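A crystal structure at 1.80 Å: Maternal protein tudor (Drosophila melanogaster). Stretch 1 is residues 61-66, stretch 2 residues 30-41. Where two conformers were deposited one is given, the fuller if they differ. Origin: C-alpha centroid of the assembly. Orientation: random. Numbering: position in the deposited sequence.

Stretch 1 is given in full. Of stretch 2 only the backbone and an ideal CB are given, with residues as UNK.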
# COMPACT_ATOMS: atom_id res chain seq x y z
N LEU A 61 13.91 -2.58 9.42
CA LEU A 61 15.34 -2.40 9.09
C LEU A 61 15.76 -2.91 7.71
O LEU A 61 16.94 -2.99 7.40
CB LEU A 61 16.25 -2.99 10.18
CG LEU A 61 16.28 -2.28 11.54
CD1 LEU A 61 17.37 -2.86 12.43
CD2 LEU A 61 16.48 -0.79 11.36
N GLU A 62 14.79 -3.24 6.86
CA GLU A 62 15.10 -3.68 5.51
C GLU A 62 15.05 -2.54 4.50
O GLU A 62 14.54 -1.46 4.80
CB GLU A 62 14.15 -4.81 5.08
CG GLU A 62 14.37 -6.11 5.85
CD GLU A 62 13.44 -7.21 5.39
OE1 GLU A 62 12.52 -6.92 4.59
OE2 GLU A 62 13.62 -8.37 5.83
N PHE A 63 15.54 -2.80 3.29
CA PHE A 63 15.68 -1.76 2.28
C PHE A 63 14.60 -1.81 1.19
O PHE A 63 14.18 -2.89 0.77
CB PHE A 63 17.08 -1.79 1.66
CG PHE A 63 18.18 -1.44 2.64
CD1 PHE A 63 18.79 -2.42 3.41
CD2 PHE A 63 18.59 -0.12 2.79
CE1 PHE A 63 19.79 -2.10 4.31
CE2 PHE A 63 19.61 0.21 3.69
CZ PHE A 63 20.20 -0.78 4.45
N TYR A 64 14.16 -0.64 0.75
CA TYR A 64 13.02 -0.51 -0.16
C TYR A 64 13.26 0.53 -1.25
O TYR A 64 13.88 1.58 -1.01
CB TYR A 64 11.80 -0.06 0.63
CG TYR A 64 11.29 -1.09 1.60
CD1 TYR A 64 11.84 -1.24 2.86
CD2 TYR A 64 10.22 -1.90 1.25
CE1 TYR A 64 11.35 -2.19 3.75
CE2 TYR A 64 9.73 -2.85 2.13
CZ TYR A 64 10.29 -2.99 3.38
OH TYR A 64 9.79 -3.93 4.25
N ARG A 65 12.74 0.26 -2.45
CA ARG A 65 12.71 1.29 -3.47
C ARG A 65 11.79 2.41 -3.02
O ARG A 65 10.70 2.15 -2.50
CB ARG A 65 12.20 0.72 -4.79
CG ARG A 65 13.12 -0.33 -5.39
CD ARG A 65 12.90 -0.43 -6.88
NE ARG A 65 11.56 -0.93 -7.20
CZ ARG A 65 11.05 -0.95 -8.42
NH1 ARG A 65 9.83 -1.43 -8.63
NH2 ARG A 65 11.78 -0.50 -9.44
N SER A 66 12.21 3.64 -3.24
CA SER A 66 11.48 4.79 -2.73
C SER A 66 11.42 5.95 -3.70
O SER A 66 12.24 6.06 -4.60
CB SER A 66 12.11 5.27 -1.42
OG SER A 66 13.50 5.49 -1.61
N UNK A 30 12.55 -11.00 -5.57
CA UNK A 30 13.87 -10.73 -6.15
C UNK A 30 14.33 -9.30 -5.84
O UNK A 30 15.50 -9.07 -5.56
CB UNK A 30 13.84 -10.95 -7.66
N UNK A 31 13.40 -8.35 -5.90
CA UNK A 31 13.73 -6.96 -5.57
C UNK A 31 14.23 -6.86 -4.13
O UNK A 31 15.29 -6.29 -3.88
CB UNK A 31 12.51 -6.05 -5.77
N UNK A 32 13.47 -7.45 -3.21
CA UNK A 32 13.83 -7.46 -1.79
C UNK A 32 15.17 -8.14 -1.55
O UNK A 32 16.00 -7.64 -0.80
CB UNK A 32 12.74 -8.16 -0.97
N UNK A 33 15.37 -9.30 -2.17
CA UNK A 33 16.61 -10.04 -1.99
C UNK A 33 17.80 -9.22 -2.49
O UNK A 33 18.83 -9.14 -1.82
CB UNK A 33 16.54 -11.38 -2.72
N UNK A 34 17.65 -8.61 -3.65
CA UNK A 34 18.75 -7.83 -4.20
C UNK A 34 19.06 -6.57 -3.38
O UNK A 34 20.22 -6.24 -3.13
CB UNK A 34 18.43 -7.44 -5.64
N UNK A 35 18.01 -5.87 -2.94
CA UNK A 35 18.22 -4.67 -2.13
C UNK A 35 18.79 -4.97 -0.74
O UNK A 35 19.55 -4.17 -0.19
CB UNK A 35 16.90 -3.91 -1.98
N UNK A 36 18.44 -6.12 -0.17
CA UNK A 36 18.92 -6.43 1.17
C UNK A 36 20.15 -7.33 1.21
O UNK A 36 20.58 -7.75 2.29
CB UNK A 36 17.79 -7.09 1.97
N UNK A 37 20.73 -7.62 0.05
CA UNK A 37 21.79 -8.61 -0.03
C UNK A 37 23.17 -8.05 -0.30
O UNK A 37 24.18 -8.73 -0.10
CB UNK A 37 21.45 -9.63 -1.12
N UNK A 38 23.23 -6.80 -0.73
CA UNK A 38 24.50 -6.16 -1.08
C UNK A 38 24.57 -4.76 -0.49
O UNK A 38 23.54 -4.17 -0.15
CB UNK A 38 24.68 -6.10 -2.60
N UNK A 39 25.78 -4.23 -0.37
CA UNK A 39 25.97 -2.88 0.17
C UNK A 39 25.43 -1.82 -0.78
O UNK A 39 25.77 -1.80 -1.96
CB UNK A 39 27.45 -2.62 0.45
N UNK A 40 24.58 -0.94 -0.26
CA UNK A 40 24.01 0.13 -1.07
C UNK A 40 24.83 1.40 -0.89
O UNK A 40 25.52 1.54 0.11
CB UNK A 40 22.55 0.38 -0.70
N UNK A 41 24.76 2.31 -1.85
CA UNK A 41 25.60 3.51 -1.79
C UNK A 41 24.82 4.72 -1.29
O UNK A 41 23.87 5.15 -1.93
CB UNK A 41 26.19 3.81 -3.17

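The helix of stretch 2 crosses the strand of stretch 1 at 112°, with axes 7.7 Å apart at their closest.

Position 30 has helical angles and an ideal CB with nothing of stretch 1 within 5.5 Å; almost any helix-tolerant residue fits, and it is Ile30.

At position 31 CA-to-CB points toward the strand, and the ideal CB lies 5.4 Å from Arg65 NE. An apolar chain could lie against the flat guanidinium; an acid could pair with its charge. The residue is Ile31, whose CD1 sits over one guanidinium face, 4.0 Å from Arg65 NH1, leaving the rim of the group free for hydrogen bonds made elsewhere in the structure.

Position 32 points sideways, and a small or medium side chain would do. It is Cys32, whose carbonyl becomes useful at 36. At 33 and 34 stretch 1 sets no demand, so many side chains would be tolerated, polar ones among them: Glu33 and Lys34.

At position 35 CA-to-CB points toward the strand, the ideal CB 4.0 Å from Phe63 O and 5.1 Å from Tyr64 N. Backbone this near favours an apolar chain that can run along it, such as leucine, isoleucine or methionine. Leu35 (m, t) extends CD1 to 3.6 Å from Arg65 N and 3.8 Å from Arg65 CG, while its CB packs 4.2 Å from Phe63 CB.

Position 36 points sideways, its ideal CB 5.0 Å from Phe63 CD1. Phe63 N is a donor, also 5.0 Å from that CB, so the acceptor must sit one atom beyond CG, as in asparagine or aspartate. Asn36 uses both ends of its amide. OD1 accepts from Phe63 N at 2.8 Å and lies at the edge of the Phe63 ring, while ND2 donates to Cys32 O at 2.8 Å, which ties the amide to its own helix. ND2 also donates to a water at 3.2 Å, and that water donates to Glu62 OE1 and Phe63 O, bridging the stretches.

At position 37 an ideal CB would come within 2.8 Å of Glu33 O, a clash that calls for glycine: Gly37.

Position 38 is out of reach and 39 points away; stretch 1 constrains neither, and many residues would serve: Ser38 and Lys39.

Position 40 points back toward stretch 1, its ideal CB 5.3 Å from Phe63 CE2. A branched apolar chain could cover the ring. Leu40 places CD1 over one face, 3.9 Å from the ring centroid in a CH-pi contact and 3.4 Å from Phe63 CD2.

Position 41 is out of reach and tolerant; it is Gln41.

Stretch 2, residues 30-41: IICEKLNGSKLQ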
# COMPACT_ATOMS: atom_id res chain seq x y z
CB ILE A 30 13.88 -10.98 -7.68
CG1 ILE A 30 13.74 -12.47 -7.97
CG2 ILE A 30 15.16 -10.47 -8.29
CD1 ILE A 30 13.28 -12.79 -9.38
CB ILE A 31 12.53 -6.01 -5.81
CG1 ILE A 31 12.16 -5.98 -7.29
CG2 ILE A 31 12.84 -4.61 -5.29
CD1 ILE A 31 10.89 -5.18 -7.60
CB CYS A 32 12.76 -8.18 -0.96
SG CYS A 32 11.19 -7.30 -0.84
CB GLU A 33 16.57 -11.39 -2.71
CG GLU A 33 17.94 -11.97 -2.97
CD GLU A 33 18.04 -13.45 -2.65
OE1 GLU A 33 17.55 -14.26 -3.46
OE2 GLU A 33 18.61 -13.79 -1.59
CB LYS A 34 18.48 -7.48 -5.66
CG LYS A 34 18.69 -8.67 -6.60
CD LYS A 34 18.19 -8.34 -8.00
CE LYS A 34 18.53 -9.45 -8.98
NZ LYS A 34 20.00 -9.54 -9.21
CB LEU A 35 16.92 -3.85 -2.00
CG LEU A 35 16.49 -3.08 -3.24
CD1 LEU A 35 15.17 -2.37 -2.97
CD2 LEU A 35 17.57 -2.07 -3.66
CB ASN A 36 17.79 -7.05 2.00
CG ASN A 36 16.69 -6.06 2.29
OD1 ASN A 36 16.80 -5.25 3.21
ND2 ASN A 36 15.62 -6.12 1.51
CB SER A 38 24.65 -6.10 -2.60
OG SER A 38 24.56 -7.39 -3.17
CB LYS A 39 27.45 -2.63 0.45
CG LYS A 39 28.36 -2.98 -0.73
CD LYS A 39 29.83 -2.82 -0.38
CE LYS A 39 30.69 -3.26 -1.55
NZ LYS A 39 30.27 -4.60 -2.05
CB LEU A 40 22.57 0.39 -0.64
CG LEU A 40 21.59 -0.73 -0.97
CD1 LEU A 40 20.37 -0.62 -0.09
CD2 LEU A 40 21.19 -0.67 -2.44
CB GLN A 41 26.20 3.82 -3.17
CG GLN A 41 26.94 2.66 -3.83
CD GLN A 41 28.25 2.32 -3.15
OE1 GLN A 41 28.75 1.20 -3.26
NE2 GLN A 41 28.84 3.30 -2.45
O HOH W 1 12.53 -5.29 1.78
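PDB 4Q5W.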